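Local coordinates for inactive glucansucrase (Lactobacillus reuteri, PDB 5JBD), which is an inactive glucansucrase of glycoside hydrolase family 70 that holds a calcium ion beside its TIM-type barrel, at residues A[221-226]-A[233-238]; A[282-287]-A[319-324]. All blocks are in the same frame, centred on the assembly; numbering follows the deposited sequence.

Contact 1 (A[221-226]-A[233-238]); sequences RTINNQ and DNSPEL. With CA (calcium ion), chain C.
Asp233 takes two hydrogen bonds from Asn224 on a single oxygen, OD2: the backbone N of Asn224 meets it nearly head-on at 3.1 Å, and ND2 of the same residue reaches its syn lone pair at 3.0 Å. The amide and carboxylate planes are only 29° apart, so the two flat groups lie almost coplanar although the side chains cross at about a right angle. Both segments belong to the long loop between strands 193-197 and 242-244 of this TIM-barrel family 70 protein, and the pairing ties its two runs together. A second Asn224 ND2 bond goes to Gly326 O. Farther along, Thr222 donates from OG1 to Ser235 O over 2.7 Å; chi1 of 46° sets this hydroxyl between its own backbone N and carbonyl carbon. The same OG1 accepts from a water that in turn accepts from Ser235 N, giving a direct and a bridged link between the two residues. Another water spans Arg221 N and Glu237 OE1, an oxygen that also accepts from Asn220 N. Between the polar links sits Ile223, its CB 3.5 Å from Asp233 OD2 and its CD1 3.6 Å from Ser235 CB; beyond the loop it rests on Ala327 and Met330 of helix 326-333. Glu237 grips the calcium ion twice, through its backbone O and through carboxylate oxygen OE2, each 2.3 Å from the metal.

Contact 2 (A[282-287]-A[319-324]); sequences VDAADN and YNEGYH. With CA (calcium ion), chain C.
Val282 and Asn320 form a parallel beta bridge, with Val282 N bonded to Tyr319 O and Glu321 N to Val282 O, before 282-287 leaves through a type II turn and then a type I turn. Glu321, its CG anti to the backbone N (chi1 -179°) and its chain bent at chi2, brings OE1 to Ala284 N, which donates to it at 2.8 Å nearly along the C-O axis. Asp283 lies beside it, carboxylate planes 11° apart, with OD1 3.3 Å from Glu321 OE1, two acceptors without a hydrogen bond; Arg281 forms a salt bridge to Asp283 OD1. The bridge joins neighbouring strands 279-282 and 319-320 of the parallel TIM-type barrel, and the turns lie just past its strand ends. On the side of the bridge where Val282 and Asn320 point together, Val282 CG2 sits 3.3 Å from Asn320 OD1, a buried oxygen with no polar partner in the model, while Asn320 ND2 bonds to Gln338. At the other end Asp286 OD2 accepts from three N-H groups, that of Tyr323 weakly. His324 ND1 donates to Asp286 OD2 at 2.9 Å, the oxygen near the ring plane but the donor 40° out of the carboxylate plane. His324 N reaches Asp286 OD2 from that same face at 3.3 Å.

Overall arrangement
Contact 2 is the deeper of the two, buried near the ends of two barrel strands, whereas contact 1 is partly buried in a strand-free loop farther from the centre of the chain. Their centres are 11 Å apart and they touch: Ser235 OG probably bonds to Asp286 O, and Asn287 ND2 to Pro236 O. Both reach the calcium ion, where Glu237 from contact 1 and Asn287 O from contact 2 are joined by Asp243, Asn751 and a shared water. A carboxylate oxygen collects several donors in each, and waters bridge both, but contact 1 adds the Thr222 hydroxyl bond without any regular strand, while contact 2 has parallel backbone pairing.

Contact 1 (A[221-226]-A[233-238])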
loop_
_atom_site.group_PDB
_atom_site.type_symbol
_atom_site.label_atom_id
_atom_site.label_comp_id
_atom_site.label_asym_id
_atom_site.label_seq_id
_atom_site.Cartn_x
_atom_site.Cartn_y
_atom_site.Cartn_z
ATOM N N ARG A 221 -11.744 13.967 4.297
ATOM C CA ARG A 221 -11.935 14.966 3.246
ATOM C C ARG A 221 -11.467 14.363 1.932
ATOM O O ARG A 221 -10.630 14.929 1.215
ATOM C CB ARG A 221 -11.208 16.273 3.569
ATOM C CG ARG A 221 -11.668 16.960 4.854
ATOM C CD ARG A 221 -13.164 17.252 4.856
ATOM N NE ARG A 221 -13.502 18.215 5.901
ATOM C CZ ARG A 221 -13.541 19.548 5.764
ATOM N NH1 ARG A 221 -13.294 20.165 4.600
ATOM N NH2 ARG A 221 -13.845 20.290 6.824
ATOM N N THR A 222 -12.087 13.227 1.620
ATOM C CA THR A 222 -11.649 12.279 0.613
ATOM C C THR A 222 -12.607 12.325 -0.563
ATOM O O THR A 222 -13.820 12.439 -0.369
ATOM C CB THR A 222 -11.668 10.865 1.189
ATOM O OG1 THR A 222 -12.909 10.635 1.892
ATOM C CG2 THR A 222 -10.486 10.692 2.178
ATOM N N ILE A 223 -12.048 12.260 -1.771
ATOM C CA ILE A 223 -12.827 12.243 -3.031
ATOM C C ILE A 223 -13.791 13.444 -3.077
ATOM O O ILE A 223 -13.334 14.586 -2.847
ATOM C CB ILE A 223 -13.507 10.864 -3.297
ATOM C CG1 ILE A 223 -12.632 9.702 -2.842
ATOM C CG2 ILE A 223 -13.792 10.700 -4.785
ATOM C CD1 ILE A 223 -13.211 8.337 -3.158
ATOM N N ASN A 224 -15.100 13.224 -3.292
ATOM C CA ASN A 224 -16.062 14.331 -3.337
ATOM C C ASN A 224 -16.380 14.972 -1.984
ATOM O O ASN A 224 -17.055 15.996 -1.951
ATOM C CB ASN A 224 -17.350 13.917 -4.054
ATOM C CG ASN A 224 -17.088 13.485 -5.495
ATOM O OD1 ASN A 224 -16.756 14.319 -6.340
ATOM N ND2 ASN A 224 -17.171 12.185 -5.759
ATOM N N ASN A 225 -15.869 14.428 -0.874
ATOM C CA ASN A 225 -16.035 15.083 0.439
ATOM C C ASN A 225 -14.889 16.041 0.815
ATOM O O ASN A 225 -14.762 16.430 1.976
ATOM C CB ASN A 225 -16.246 14.050 1.547
ATOM C CG ASN A 225 -16.946 14.637 2.765
ATOM O OD1 ASN A 225 -17.865 15.446 2.642
ATOM N ND2 ASN A 225 -16.479 14.270 3.947
ATOM N N GLN A 226 -14.095 16.458 -0.168
ATOM C CA GLN A 226 -12.979 17.395 0.059
ATOM C C GLN A 226 -13.418 18.634 0.846
ATOM O O GLN A 226 -12.710 19.064 1.764
ATOM C CB GLN A 226 -12.360 17.800 -1.285
ATOM C CG GLN A 226 -11.091 18.647 -1.208
ATOM C CD GLN A 226 -10.513 18.936 -2.583
ATOM O OE1 GLN A 226 -11.100 18.567 -3.597
ATOM N NE2 GLN A 226 -9.370 19.608 -2.625
ATOM N N ASP A 233 -19.402 9.266 -1.289
ATOM C CA ASP A 233 -18.428 8.182 -1.474
ATOM C C ASP A 233 -18.144 7.387 -0.199
ATOM O O ASP A 233 -17.861 6.186 -0.256
ATOM C CB ASP A 233 -17.099 8.724 -1.996
ATOM C CG ASP A 233 -17.268 9.572 -3.213
ATOM O OD1 ASP A 233 -17.694 9.029 -4.249
ATOM O OD2 ASP A 233 -17.013 10.791 -3.127
ATOM N N ASN A 234 -18.183 8.071 0.938
ATOM C CA ASN A 234 -17.838 7.492 2.230
ATOM C C ASN A 234 -16.505 6.764 2.192
ATOM O O ASN A 234 -16.406 5.642 2.693
ATOM C CB ASN A 234 -18.973 6.585 2.727
ATOM C CG ASN A 234 -18.854 6.252 4.202
ATOM O OD1 ASN A 234 -18.599 7.134 5.039
ATOM N ND2 ASN A 234 -19.040 4.979 4.534
ATOM N N SER A 235 -15.481 7.408 1.622
ATOM C CA SER A 235 -14.144 6.806 1.529
ATOM C C SER A 235 -13.335 7.120 2.801
ATOM O O SER A 235 -13.237 8.285 3.184
ATOM C CB SER A 235 -13.401 7.305 0.291
ATOM O OG SER A 235 -12.306 6.457 0.012
ATOM N N PRO A 236 -12.760 6.091 3.455
ATOM C CA PRO A 236 -12.178 6.294 4.798
ATOM C C PRO A 236 -10.811 6.969 4.825
ATOM O O PRO A 236 -9.999 6.807 3.900
ATOM C CB PRO A 236 -12.061 4.862 5.345
ATOM C CG PRO A 236 -11.858 4.021 4.127
ATOM C CD PRO A 236 -12.698 4.665 3.055
ATOM N N GLU A 237 -10.560 7.707 5.901
ATOM C CA GLU A 237 -9.259 8.338 6.120
ATOM C C GLU A 237 -8.172 7.304 6.422
ATOM O O GLU A 237 -7.020 7.467 5.983
ATOM C CB GLU A 237 -9.333 9.331 7.284
ATOM C CG GLU A 237 -8.037 10.128 7.534
ATOM C CD GLU A 237 -7.644 10.963 6.340
ATOM O OE1 GLU A 237 -8.479 11.809 5.950
ATOM O OE2 GLU A 237 -6.549 10.743 5.761
ATOM N N LEU A 238 -8.530 6.260 7.171
ATOM C CA LEU A 238 -7.534 5.335 7.748
ATOM C C LEU A 238 -7.481 3.980 7.044
ATOM O O LEU A 238 -8.527 3.370 6.764
ATOM C CB LEU A 238 -7.830 5.132 9.235
ATOM C CG LEU A 238 -7.942 6.410 10.078
ATOM C CD1 LEU A 238 -8.303 6.091 11.524
ATOM C CD2 LEU A 238 -6.664 7.233 10.033
HETATM CA CA CA C . -5.269 8.860 5.374
HETATM O O HOH W 1 -8.836 14.251 4.914
HETATM O O HOH W 2 -15.444 10.241 0.867
HETATM O O HOH W 3 -3.273 10.187 5.125
#

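Contact 2 (A[282-287]-A[319-324])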
loop_
_atom_site.group_PDB
_atom_site.type_symbol
_atom_site.label_atom_id
_atom_site.label_comp_id
_atom_site.label_asym_id
_atom_site.label_seq_id
_atom_site.Cartn_x
_atom_site.Cartn_y
_atom_site.Cartn_z
ATOM N N VAL A 282 -0.333 7.450 -7.913
ATOM C CA VAL A 282 -0.672 8.006 -6.605
ATOM C C VAL A 282 -1.354 6.960 -5.718
ATOM O O VAL A 282 -2.527 6.606 -5.927
ATOM C CB VAL A 282 -1.528 9.277 -6.733
ATOM C CG1 VAL A 282 -1.786 9.880 -5.359
ATOM C CG2 VAL A 282 -0.836 10.290 -7.643
ATOM N N ASP A 283 -0.601 6.449 -4.742
ATOM C CA ASP A 283 -1.098 5.415 -3.835
ATOM C C ASP A 283 -2.178 5.953 -2.912
ATOM O O ASP A 283 -2.065 7.081 -2.397
ATOM C CB ASP A 283 0.052 4.887 -2.973
ATOM C CG ASP A 283 -0.368 3.732 -2.072
ATOM O OD1 ASP A 283 -0.778 2.669 -2.600
ATOM O OD2 ASP A 283 -0.277 3.901 -0.847
ATOM N N ALA A 284 -3.236 5.172 -2.712
ATOM C CA ALA A 284 -4.287 5.497 -1.721
ATOM C C ALA A 284 -4.932 6.867 -1.947
ATOM O O ALA A 284 -5.226 7.622 -1.005
ATOM C CB ALA A 284 -3.709 5.388 -0.300
ATOM N N ALA A 285 -5.148 7.204 -3.215
ATOM C CA ALA A 285 -5.709 8.520 -3.573
ATOM C C ALA A 285 -7.116 8.748 -3.031
ATOM O O ALA A 285 -7.525 9.904 -2.932
ATOM C CB ALA A 285 -5.697 8.724 -5.072
ATOM N N ASP A 286 -7.823 7.679 -2.641
ATOM C CA ASP A 286 -9.130 7.808 -1.993
ATOM C C ASP A 286 -9.068 7.978 -0.474
ATOM O O ASP A 286 -10.111 8.122 0.160
ATOM C CB ASP A 286 -10.061 6.597 -2.282
ATOM C CG ASP A 286 -10.252 6.294 -3.791
ATOM O OD1 ASP A 286 -9.966 7.163 -4.636
ATOM O OD2 ASP A 286 -10.717 5.165 -4.098
ATOM N N ASN A 287 -7.874 7.927 0.120
ATOM C CA ASN A 287 -7.748 7.870 1.579
ATOM C C ASN A 287 -6.907 9.013 2.159
ATOM O O ASN A 287 -6.472 8.938 3.298
ATOM C CB ASN A 287 -7.149 6.521 1.966
ATOM C CG ASN A 287 -7.828 5.362 1.259
ATOM O OD1 ASN A 287 -7.231 4.761 0.381
ATOM N ND2 ASN A 287 -9.082 5.066 1.615
ATOM N N TYR A 319 -1.464 8.981 -12.551
ATOM C CA TYR A 319 -2.649 8.132 -12.415
ATOM C C TYR A 319 -2.880 7.724 -10.969
ATOM O O TYR A 319 -1.916 7.340 -10.262
ATOM C CB TYR A 319 -2.564 6.899 -13.342
ATOM C CG TYR A 319 -1.189 6.257 -13.542
ATOM C CD1 TYR A 319 -0.291 6.760 -14.491
ATOM C CD2 TYR A 319 -0.824 5.093 -12.858
ATOM C CE1 TYR A 319 0.959 6.176 -14.699
ATOM C CE2 TYR A 319 0.421 4.500 -13.065
ATOM C CZ TYR A 319 1.309 5.043 -13.995
ATOM O OH TYR A 319 2.545 4.451 -14.225
ATOM N N ASN A 320 -4.140 7.814 -10.533
ATOM C CA ASN A 320 -4.513 7.660 -9.122
ATOM C C ASN A 320 -5.063 6.293 -8.840
ATOM O O ASN A 320 -5.982 5.860 -9.518
ATOM C CB ASN A 320 -5.580 8.693 -8.722
ATOM C CG ASN A 320 -5.059 10.119 -8.727
ATOM O OD1 ASN A 320 -3.864 10.350 -8.873
ATOM N ND2 ASN A 320 -5.968 11.087 -8.601
ATOM N N GLU A 321 -4.533 5.627 -7.809
ATOM C CA GLU A 321 -5.055 4.332 -7.393
ATOM C C GLU A 321 -6.294 4.538 -6.558
ATOM O O GLU A 321 -6.255 5.233 -5.560
ATOM C CB GLU A 321 -4.055 3.552 -6.556
ATOM C CG GLU A 321 -4.565 2.171 -6.114
ATOM C CD GLU A 321 -4.348 1.846 -4.651
ATOM O OE1 GLU A 321 -3.877 2.700 -3.869
ATOM O OE2 GLU A 321 -4.641 0.709 -4.271
ATOM N N GLY A 322 -7.385 3.893 -6.953
ATOM C CA GLY A 322 -8.591 3.891 -6.131
ATOM C C GLY A 322 -9.671 2.954 -6.630
ATOM O O GLY A 322 -9.718 2.640 -7.809
ATOM N N TYR A 323 -10.527 2.523 -5.706
ATOM C CA TYR A 323 -11.589 1.553 -5.945
ATOM C C TYR A 323 -12.995 2.184 -5.754
ATOM O O TYR A 323 -14.002 1.470 -5.726
ATOM C CB TYR A 323 -11.383 0.329 -5.028
ATOM C CG TYR A 323 -10.146 -0.485 -5.398
ATOM C CD1 TYR A 323 -8.895 -0.176 -4.868
ATOM C CD2 TYR A 323 -10.222 -1.555 -6.294
ATOM C CE1 TYR A 323 -7.759 -0.917 -5.211
ATOM C CE2 TYR A 323 -9.092 -2.297 -6.643
ATOM C CZ TYR A 323 -7.860 -1.965 -6.107
ATOM O OH TYR A 323 -6.731 -2.690 -6.459
ATOM N N HIS A 324 -13.055 3.518 -5.667
ATOM C CA HIS A 324 -14.311 4.270 -5.556
ATOM C C HIS A 324 -14.626 4.998 -6.863
ATOM O O HIS A 324 -13.907 5.922 -7.254
ATOM C CB HIS A 324 -14.214 5.304 -4.447
ATOM C CG HIS A 324 -14.161 4.711 -3.077
ATOM N ND1 HIS A 324 -12.994 4.233 -2.522
ATOM C CD2 HIS A 324 -15.132 4.512 -2.152
ATOM C CE1 HIS A 324 -13.249 3.762 -1.317
ATOM N NE2 HIS A 324 -14.535 3.923 -1.066
HETATM CA CA CA C . -5.269 8.860 5.374
HETATM O O HOH W 4 -10.901 5.918 -7.130
HETATM O O HOH W 5 -7.351 4.795 -3.010
HETATM O O HOH W 3 -3.273 10.187 5.125
#